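Uncharacterized protein (Bacteroides vulgatus, PDB 4FMR) is of unknown function but probably binds DNA, joining an HU/IHF-like domain to a second domain with an Ig-like fold. Local coordinates at residues Ala8-Asn13 and Lys23-Glu28; Thr144-Thr149 and His235-Gly240; Thr129-Gly134 and Thr229-Ser234. All coordinates share one frame; numbering follows the deposited sequence.

Overall arrangement
From the N terminus, contact 1 comes first: strand 23-27 folds back on strand 4-12 as a hairpin, closing a loop of nine residues before the other two contacts begin. Contacts 2 and 3 close far longer loops, and they cross. Segment 129-134 starts contact 3 and 144-149 starts contact 2, and the C-terminal strand 231-240 then meets both, 229-234 completing contact 3 and 235-240 completing contact 2. The start of the Ig-like domain is thus laid along its last strand at two levels, the centres of contacts 2 and 3 lying about 18 Å apart. I133 touches F146 and H235 between them, while Q26 of contact 1 reaches G134, tying the hairpin to this domain.

Contact 1 (Ala8-Asn13 and Lys23-Glu28); sequences AWLVDN and KIFQLE
The carbonyl oxygen of W9 is gripped twice, by the backbone N-H of Q26 (N to O 2.9 Å) and by a CA-H...O contact from F25 CA at 3.3 Å. Q26 O answers by accepting from W9 N at 2.9 Å, which makes W9 and Q26 a hydrogen-bonded antiparallel pair. V11 and I24 form the next such pair, and there the I24 N-H meets V11 O almost straight, at 174°.

On the face of these two pairs, Q26 OE1 lies 3.5 Å from W9 CD1, with the amide plane turned 66° from the indole. Q26 CG is anti to the backbone N, and a long amide suits this place because NE2 goes on to hydrogen-bond G134 O. E28 OE2 approaches the indole obliquely, 3.3 Å from W9 CZ2, its carboxylate nearly perpendicular to the ring, and R127 makes a cation-pi contact with it. V11 crosses I24 obliquely, its CG2 3.9 Å from I24 CG1, while V11 CG1 lies against the Q26 amide.

A8, L10 and F25 line the other face. L10 CD2 lies 3.6 Å from F25 CE1, the two side chains running alongside each other, and the F25 ring goes on to meet W95 of the second subunit.

At the loop end of the hairpin, K23 bends at chi2 (-76°) to bring NZ within 3.2 Å of D12 OD2, a salt bridge whose hydrogen bonds are weak. The chemistry is therefore two-sided: one face offers apolar groups to the partner subunit, while the other combines apolar packing with an amide link to the chain's own Ig-like domain.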
loop_
_atom_site.group_PDB
_atom_site.type_symbol
_atom_site.label_atom_id
_atom_site.label_comp_id
_atom_site.label_asym_id
_atom_site.label_seq_id
_atom_site.Cartn_x
_atom_site.Cartn_y
_atom_site.Cartn_z
ATOM N N ALA B 8 10.869 -18.597 -0.275
ATOM C CA ALA B 8 10.236 -18.289 1.006
ATOM C C ALA B 8 10.524 -19.330 2.097
ATOM O O ALA B 8 10.505 -20.540 1.845
ATOM C CB ALA B 8 8.735 -18.165 0.821
ATOM N N TRP B 9 10.770 -18.826 3.321
ATOM C CA TRP B 9 10.983 -19.600 4.545
ATOM C C TRP B 9 9.679 -19.831 5.273
ATOM O O TRP B 9 8.729 -19.057 5.104
ATOM C CB TRP B 9 11.942 -18.883 5.515
ATOM C CG TRP B 9 13.328 -18.630 5.021
ATOM C CD1 TRP B 9 13.902 -17.416 4.783
ATOM C CD2 TRP B 9 14.361 -19.608 4.834
ATOM N NE1 TRP B 9 15.221 -17.579 4.419
ATOM C CE2 TRP B 9 15.523 -18.916 4.424
ATOM C CE3 TRP B 9 14.411 -21.009 4.957
ATOM C CZ2 TRP B 9 16.722 -19.578 4.126
ATOM C CZ3 TRP B 9 15.598 -21.664 4.653
ATOM C CH2 TRP B 9 16.733 -20.953 4.237
ATOM N N LEU B 10 9.657 -20.844 6.152
ATOM C CA LEU B 10 8.511 -21.134 7.004
ATOM C C LEU B 10 8.874 -20.690 8.419
ATOM O O LEU B 10 9.692 -21.331 9.084
ATOM C CB LEU B 10 8.107 -22.622 6.932
ATOM C CG LEU B 10 7.565 -23.124 5.588
ATOM C CD1 LEU B 10 7.663 -24.634 5.487
ATOM C CD2 LEU B 10 6.138 -22.690 5.374
ATOM N N VAL B 11 8.343 -19.529 8.830
ATOM C CA VAL B 11 8.603 -18.934 10.146
ATOM C C VAL B 11 7.313 -18.994 10.979
ATOM O O VAL B 11 6.228 -19.191 10.423
ATOM C CB VAL B 11 9.182 -17.481 10.073
ATOM C CG1 VAL B 11 10.559 -17.450 9.413
ATOM C CG2 VAL B 11 8.221 -16.507 9.388
ATOM N N ASP B 12 7.438 -18.828 12.309
ATOM C CA ASP B 12 6.292 -18.842 13.217
ATOM C C ASP B 12 5.540 -17.512 13.131
ATOM O O ASP B 12 6.158 -16.454 12.978
ATOM C CB ASP B 12 6.736 -19.147 14.657
ATOM C CG ASP B 12 7.180 -20.589 14.846
ATOM O OD1 ASP B 12 6.319 -21.494 14.748
ATOM O OD2 ASP B 12 8.389 -20.814 15.093
ATOM N N ASN B 13 4.201 -17.588 13.181
ATOM C CA ASN B 13 3.281 -16.453 13.096
ATOM C C ASN B 13 3.275 -15.655 14.404
ATOM O O ASN B 13 4.249 -14.975 14.728
ATOM C CB ASN B 13 1.871 -16.973 12.781
ATOM C CG ASN B 13 0.884 -15.978 12.222
ATOM O OD1 ASN B 13 1.126 -14.765 12.143
ATOM N ND2 ASN B 13 -0.266 -16.487 11.809
ATOM N N LYS B 23 2.178 -21.746 11.012
ATOM C CA LYS B 23 3.309 -21.243 10.209
ATOM C C LYS B 23 2.860 -20.315 9.058
ATOM O O LYS B 23 1.759 -20.467 8.515
ATOM C CB LYS B 23 4.136 -22.409 9.623
ATOM C CG LYS B 23 4.940 -23.224 10.642
ATOM C CD LYS B 23 6.216 -22.524 11.127
ATOM C CE LYS B 23 7.063 -23.427 11.994
ATOM N NZ LYS B 23 8.283 -22.738 12.492
ATOM N N ILE B 24 3.743 -19.356 8.703
ATOM C CA ILE B 24 3.571 -18.349 7.642
ATOM C C ILE B 24 4.803 -18.331 6.711
ATOM O O ILE B 24 5.875 -18.794 7.104
ATOM C CB ILE B 24 3.307 -16.925 8.223
ATOM C CG1 ILE B 24 4.365 -16.531 9.296
ATOM C CG2 ILE B 24 1.876 -16.801 8.750
ATOM C CD1 ILE B 24 4.592 -14.993 9.507
ATOM N N PHE B 25 4.653 -17.750 5.498
ATOM C CA PHE B 25 5.754 -17.636 4.543
ATOM C C PHE B 25 6.470 -16.286 4.704
ATOM O O PHE B 25 5.827 -15.247 4.875
ATOM C CB PHE B 25 5.269 -17.820 3.100
ATOM C CG PHE B 25 4.588 -19.135 2.803
ATOM C CD1 PHE B 25 5.332 -20.293 2.599
ATOM C CD2 PHE B 25 3.204 -19.206 2.674
ATOM C CE1 PHE B 25 4.699 -21.507 2.302
ATOM C CE2 PHE B 25 2.573 -20.419 2.371
ATOM C CZ PHE B 25 3.326 -21.561 2.185
ATOM N N GLN B 26 7.804 -16.327 4.687
ATOM C CA GLN B 26 8.670 -15.165 4.820
ATOM C C GLN B 26 9.575 -15.089 3.625
ATOM O O GLN B 26 10.383 -15.991 3.440
ATOM C CB GLN B 26 9.497 -15.227 6.127
ATOM C CG GLN B 26 10.477 -14.051 6.293
ATOM C CD GLN B 26 11.644 -14.323 7.213
ATOM O OE1 GLN B 26 12.407 -15.278 7.054
ATOM N NE2 GLN B 26 11.898 -13.398 8.102
ATOM N N LEU B 27 9.473 -13.999 2.833
ATOM C CA LEU B 27 10.317 -13.804 1.655
ATOM C C LEU B 27 11.779 -13.706 2.045
ATOM O O LEU B 27 12.118 -13.043 3.017
ATOM C CB LEU B 27 9.905 -12.538 0.856
ATOM C CG LEU B 27 10.743 -12.160 -0.414
ATOM C CD1 LEU B 27 10.565 -13.171 -1.538
ATOM C CD2 LEU B 27 10.409 -10.750 -0.907
ATOM N N GLU B 28 12.624 -14.409 1.291
ATOM C CA GLU B 28 14.072 -14.332 1.367
ATOM C C GLU B 28 14.430 -13.242 0.367
ATOM O O GLU B 28 14.382 -13.481 -0.850
ATOM C CB GLU B 28 14.707 -15.703 1.071
ATOM C CG GLU B 28 16.206 -15.761 1.309
ATOM C CD GLU B 28 16.897 -17.033 0.855
ATOM O OE1 GLU B 28 16.704 -17.439 -0.315
ATOM O OE2 GLU B 28 17.685 -17.590 1.652
#

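Contact 2 (Thr144-Thr149 and His235-Gly240)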
loop_
_atom_site.group_PDB
_atom_site.type_symbol
_atom_site.label_atom_id
_atom_site.label_comp_id
_atom_site.label_asym_id
_atom_site.label_seq_id
_atom_site.Cartn_x
_atom_site.Cartn_y
_atom_site.Cartn_z
ATOM N N THR B 144 3.063 -4.225 8.010
ATOM C CA THR B 144 3.806 -5.451 8.320
ATOM C C THR B 144 4.686 -5.852 7.140
ATOM O O THR B 144 5.105 -6.991 7.066
ATOM C CB THR B 144 2.846 -6.595 8.690
ATOM O OG1 THR B 144 1.991 -6.844 7.572
ATOM C CG2 THR B 144 2.032 -6.303 9.967
ATOM N N ASP B 145 4.991 -4.919 6.243
ATOM C CA ASP B 145 5.838 -5.199 5.078
ATOM C C ASP B 145 7.312 -4.720 5.304
ATOM O O ASP B 145 8.068 -4.628 4.355
ATOM C CB ASP B 145 5.231 -4.525 3.823
ATOM C CG ASP B 145 5.055 -3.015 3.910
ATOM O OD1 ASP B 145 5.348 -2.434 4.990
ATOM O OD2 ASP B 145 4.589 -2.417 2.922
ATOM N N PHE B 146 7.693 -4.415 6.561
ATOM C CA PHE B 146 9.008 -3.920 6.967
ATOM C C PHE B 146 9.261 -2.491 6.495
ATOM O O PHE B 146 10.413 -2.081 6.394
ATOM C CB PHE B 146 10.169 -4.833 6.558
ATOM C CG PHE B 146 10.548 -5.697 7.737
ATOM C CD1 PHE B 146 9.897 -6.898 7.974
ATOM C CD2 PHE B 146 11.476 -5.255 8.673
ATOM C CE1 PHE B 146 10.238 -7.685 9.063
ATOM C CE2 PHE B 146 11.796 -6.033 9.783
ATOM C CZ PHE B 146 11.158 -7.230 9.983
ATOM N N SER B 147 8.178 -1.720 6.274
ATOM C CA SER B 147 8.233 -0.283 6.069
ATOM C C SER B 147 8.059 0.321 7.468
ATOM O O SER B 147 7.349 -0.259 8.294
ATOM C CB SER B 147 7.184 0.195 5.069
ATOM O OG SER B 147 5.886 -0.003 5.599
ATOM N N ALA B 148 8.758 1.416 7.765
ATOM C CA ALA B 148 8.764 1.990 9.103
ATOM C C ALA B 148 8.808 3.517 9.072
ATOM O O ALA B 148 9.128 4.111 8.047
ATOM C CB ALA B 148 9.966 1.452 9.874
ATOM N N THR B 149 8.477 4.134 10.198
ATOM C CA THR B 149 8.446 5.592 10.360
ATOM C C THR B 149 9.590 6.054 11.297
ATOM O O THR B 149 9.653 5.610 12.440
ATOM C CB THR B 149 7.063 6.029 10.910
ATOM O OG1 THR B 149 6.010 5.439 10.128
ATOM C CG2 THR B 149 6.900 7.539 10.918
ATOM N N HIS B 235 17.554 -8.032 8.664
ATOM C CA HIS B 235 16.369 -7.915 7.843
ATOM C C HIS B 235 16.395 -6.551 7.190
ATOM O O HIS B 235 16.769 -5.576 7.836
ATOM C CB HIS B 235 15.054 -8.137 8.628
ATOM C CG HIS B 235 13.911 -8.474 7.721
ATOM N ND1 HIS B 235 13.314 -7.513 6.920
ATOM C CD2 HIS B 235 13.353 -9.673 7.446
ATOM C CE1 HIS B 235 12.412 -8.152 6.195
ATOM N NE2 HIS B 235 12.376 -9.444 6.500
ATOM N N THR B 236 15.978 -6.468 5.923
ATOM C CA THR B 236 15.910 -5.196 5.220
ATOM C C THR B 236 14.714 -4.379 5.771
ATOM O O THR B 236 13.743 -4.954 6.279
ATOM C CB THR B 236 15.829 -5.427 3.711
ATOM O OG1 THR B 236 16.129 -4.193 3.053
ATOM C CG2 THR B 236 14.467 -5.980 3.265
ATOM N N ILE B 237 14.802 -3.049 5.695
ATOM C CA ILE B 237 13.747 -2.188 6.237
ATOM C C ILE B 237 13.678 -0.909 5.411
ATOM O O ILE B 237 14.706 -0.315 5.086
ATOM C CB ILE B 237 13.969 -1.873 7.783
ATOM C CG1 ILE B 237 12.769 -1.114 8.432
ATOM C CG2 ILE B 237 15.281 -1.121 8.036
ATOM C CD1 ILE B 237 12.763 -1.053 10.047
ATOM N N TYR B 238 12.465 -0.466 5.126
ATOM C CA TYR B 238 12.315 0.821 4.475
ATOM C C TYR B 238 11.941 1.844 5.535
ATOM O O TYR B 238 10.969 1.659 6.274
ATOM C CB TYR B 238 11.298 0.798 3.333
ATOM C CG TYR B 238 11.079 2.181 2.751
ATOM C CD1 TYR B 238 11.983 2.729 1.840
ATOM C CD2 TYR B 238 9.979 2.954 3.128
ATOM C CE1 TYR B 238 11.823 4.028 1.357
ATOM C CE2 TYR B 238 9.814 4.257 2.660
ATOM C CZ TYR B 238 10.729 4.785 1.762
ATOM O OH TYR B 238 10.539 6.050 1.253
ATOM N N ILE B 239 12.688 2.926 5.606
ATOM C CA ILE B 239 12.364 3.956 6.590
ATOM C C ILE B 239 11.829 5.184 5.861
ATOM O O ILE B 239 12.445 5.671 4.914
ATOM C CB ILE B 239 13.591 4.275 7.494
ATOM C CG1 ILE B 239 13.932 3.009 8.358
ATOM C CG2 ILE B 239 13.303 5.526 8.382
ATOM C CD1 ILE B 239 15.184 2.994 9.081
ATOM N N GLY B 240 10.659 5.638 6.294
ATOM C CA GLY B 240 10.034 6.840 5.771
ATOM C C GLY B 240 10.315 7.946 6.761
ATOM O O GLY B 240 10.289 7.699 7.977
#
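F146 lays its ring flat over the imidazole of H235 in a face-to-face stack, the centroids 3.7 Å apart and the planes inclined by 20°. H235 ND1 sits above the centre of the phenyl ring, yet its proton is spent elsewhere: ND1 donates in the ring plane to T236 O at 2.7 Å. That bond fixes the rotation of the imidazole and keeps its face turned to F146, so a flat ring with an in-plane N-H suits the position well. Replacing H235 by an alanine would remove both the stacking face and this bond, and would probably leave the F146 ring less firmly held.

F146 has a positive phi of 70°, a left-handed backbone conformation that turns the chain into strand 147-149. Just before it, D145 forms an Asx turn, its OD1 accepting from S147 N and, through the syn lone pair, from S147 OG at 2.6 Å. The other oxygen, OD2, is hydrogen-bonded to S105 OG of the second subunit.

Beyond the turn the two strands run parallel. Y238 N donates to F146 O, A148 N to Y238 O at 2.7 Å, and G240 N to A148 O. The small A148 lets its CB meet I237 CD1 at 3.8 Å, and both side chains pack on F154.

A short strand following strand 132-138 of the opposite sheet and pairing parallel to the last strand is consistent with the A' and G strands of an immunoglobulin-like sandwich, where the first strand switches sheets.

Contact 3 (Thr129-Gly134 and Thr229-Ser234); sequences TKFYIG and TPRSTS
Strands 132-134 and 231-234 run roughly parallel, their directions 24° apart, but with 6.0 Å between their axes they are too far apart to form a beta bridge, and side chains and a water do the joining.

F131 is the centre of the packing. With CG anti to the backbone N (chi1 174°), its ring slots between two residues of the other strand, R231 over one face and T233 over the opposite one. The guanidinium of R231 lies flat on it, the planes only 6° and the centres 4.4 Å apart, in an off-centre cation-pi contact, displaced so that F131 CB lies over its middle. An arginine suits this place because its extended methylene chain packs on the ring while its flat cationic end stacks on it: R231 CG comes within 3.5 Å of F131 CE2. From the other side T233 CG2 makes a CH-pi contact, 3.8 Å from the ring centroid.

Strand 132-138 bonds to 153-159 in one sheet, whereas 231-240 bonds to 209-217 in the other, so the contact spans an edge of the Ig-like sandwich where its first and last strands come side by side.

T233 serves two ends here: while CG2 meets the ring, OG1, anti to the backbone N, turns away from it to a water 2.5 Å off. That water accepts from I133 N at 2.9 Å and donates to S234 O at 2.7 Å, bridging main chain to main chain where the strands stand too wide for a direct bond. Alongside, I133 CG1 packs on T233 CG2 at 4.0 Å, and this branched side chain continues inward to L156 and L213. Y132 points the opposite way, its ring carried to V11 and D12 of the N-terminal hairpin.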
loop_
_atom_site.group_PDB
_atom_site.type_symbol
_atom_site.label_atom_id
_atom_site.label_comp_id
_atom_site.label_asym_id
_atom_site.label_seq_id
_atom_site.Cartn_x
_atom_site.Cartn_y
_atom_site.Cartn_z
ATOM N N THR B 129 18.640 -21.803 11.389
ATOM C CA THR B 129 18.980 -21.414 12.759
ATOM C C THR B 129 17.748 -20.909 13.523
ATOM O O THR B 129 16.776 -20.471 12.904
ATOM C CB THR B 129 20.094 -20.339 12.749
ATOM O OG1 THR B 129 20.530 -20.094 14.088
ATOM C CG2 THR B 129 19.671 -19.025 12.077
ATOM N N LYS B 130 17.802 -20.962 14.865
ATOM C CA LYS B 130 16.728 -20.454 15.720
ATOM C C LYS B 130 17.111 -19.044 16.266
ATOM O O LYS B 130 16.909 -18.737 17.440
ATOM C CB LYS B 130 16.386 -21.451 16.853
ATOM C CG LYS B 130 15.353 -22.515 16.437
ATOM C CD LYS B 130 13.954 -21.908 16.182
ATOM C CE LYS B 130 12.989 -22.844 15.492
ATOM N NZ LYS B 130 11.694 -22.172 15.194
ATOM N N PHE B 131 17.658 -18.197 15.376
ATOM C CA PHE B 131 18.061 -16.816 15.623
ATOM C C PHE B 131 17.865 -16.040 14.339
ATOM O O PHE B 131 18.713 -16.073 13.437
ATOM C CB PHE B 131 19.505 -16.716 16.136
ATOM C CG PHE B 131 20.042 -15.310 16.281
ATOM C CD1 PHE B 131 19.396 -14.379 17.087
ATOM C CD2 PHE B 131 21.241 -14.943 15.681
ATOM C CE1 PHE B 131 19.913 -13.086 17.249
ATOM C CE2 PHE B 131 21.769 -13.660 15.863
ATOM C CZ PHE B 131 21.106 -12.743 16.651
ATOM N N TYR B 132 16.712 -15.367 14.248
ATOM C CA TYR B 132 16.311 -14.631 13.066
ATOM C C TYR B 132 15.187 -13.658 13.381
ATOM O O TYR B 132 14.519 -13.781 14.410
ATOM C CB TYR B 132 15.852 -15.618 11.953
ATOM C CG TYR B 132 14.660 -16.472 12.341
ATOM C CD1 TYR B 132 13.361 -15.985 12.226
ATOM C CD2 TYR B 132 14.831 -17.768 12.822
ATOM C CE1 TYR B 132 12.264 -16.756 12.609
ATOM C CE2 TYR B 132 13.741 -18.548 13.202
ATOM C CZ TYR B 132 12.457 -18.049 13.063
ATOM O OH TYR B 132 11.375 -18.823 13.423
ATOM N N ILE B 133 14.979 -12.723 12.450
ATOM C CA ILE B 133 13.905 -11.749 12.412
ATOM C C ILE B 133 12.851 -12.331 11.462
ATOM O O ILE B 133 13.140 -12.500 10.275
ATOM C CB ILE B 133 14.426 -10.341 11.975
ATOM C CG1 ILE B 133 15.519 -9.801 12.940
ATOM C CG2 ILE B 133 13.254 -9.375 11.820
ATOM C CD1 ILE B 133 16.370 -8.580 12.438
ATOM N N GLY B 134 11.689 -12.697 12.008
ATOM C CA GLY B 134 10.582 -13.305 11.271
ATOM C C GLY B 134 9.677 -12.304 10.589
ATOM O O GLY B 134 9.409 -12.406 9.386
ATOM N N THR B 229 31.343 -14.684 21.991
ATOM C CA THR B 229 31.358 -13.876 20.777
ATOM C C THR B 229 29.915 -13.491 20.391
ATOM O O THR B 229 29.045 -14.371 20.388
ATOM C CB THR B 229 32.078 -14.690 19.685
ATOM O OG1 THR B 229 33.383 -15.046 20.162
ATOM C CG2 THR B 229 32.167 -13.968 18.344
ATOM N N PRO B 230 29.645 -12.204 20.033
ATOM C CA PRO B 230 28.281 -11.830 19.628
ATOM C C PRO B 230 27.909 -12.361 18.245
ATOM O O PRO B 230 28.770 -12.524 17.373
ATOM C CB PRO B 230 28.301 -10.289 19.627
ATOM C CG PRO B 230 29.613 -9.881 20.180
ATOM C CD PRO B 230 30.547 -11.035 19.983
ATOM N N ARG B 231 26.607 -12.635 18.048
ATOM C CA ARG B 231 26.097 -13.112 16.766
ATOM C C ARG B 231 25.082 -12.075 16.262
ATOM O O ARG B 231 24.567 -11.275 17.049
ATOM C CB ARG B 231 25.527 -14.550 16.843
ATOM C CG ARG B 231 24.420 -14.775 17.878
ATOM C CD ARG B 231 23.882 -16.194 17.794
ATOM N NE ARG B 231 22.701 -16.370 18.636
ATOM C CZ ARG B 231 22.024 -17.506 18.757
ATOM N NH1 ARG B 231 22.404 -18.589 18.090
ATOM N NH2 ARG B 231 20.961 -17.569 19.547
ATOM N N SER B 232 24.847 -12.067 14.949
ATOM C CA SER B 232 24.018 -11.095 14.251
ATOM C C SER B 232 23.043 -11.730 13.323
ATOM O O SER B 232 23.356 -12.733 12.678
ATOM C CB SER B 232 24.896 -10.154 13.426
ATOM O OG SER B 232 25.709 -9.378 14.286
ATOM N N THR B 233 21.861 -11.111 13.230
ATOM C CA THR B 233 20.800 -11.491 12.319
ATOM C C THR B 233 20.250 -10.170 11.774
ATOM O O THR B 233 20.241 -9.140 12.466
ATOM C CB THR B 233 19.776 -12.441 12.957
ATOM O OG1 THR B 233 19.001 -12.978 11.889
ATOM C CG2 THR B 233 18.858 -11.758 14.005
ATOM N N SER B 234 19.847 -10.195 10.508
ATOM C CA SER B 234 19.428 -9.005 9.794
ATOM C C SER B 234 18.120 -9.173 9.066
ATOM O O SER B 234 17.649 -10.290 8.843
ATOM C CB SER B 234 20.499 -8.637 8.766
ATOM O OG SER B 234 21.666 -8.129 9.389
HETATM O O HOH W 1 17.039 -12.439 10.432
#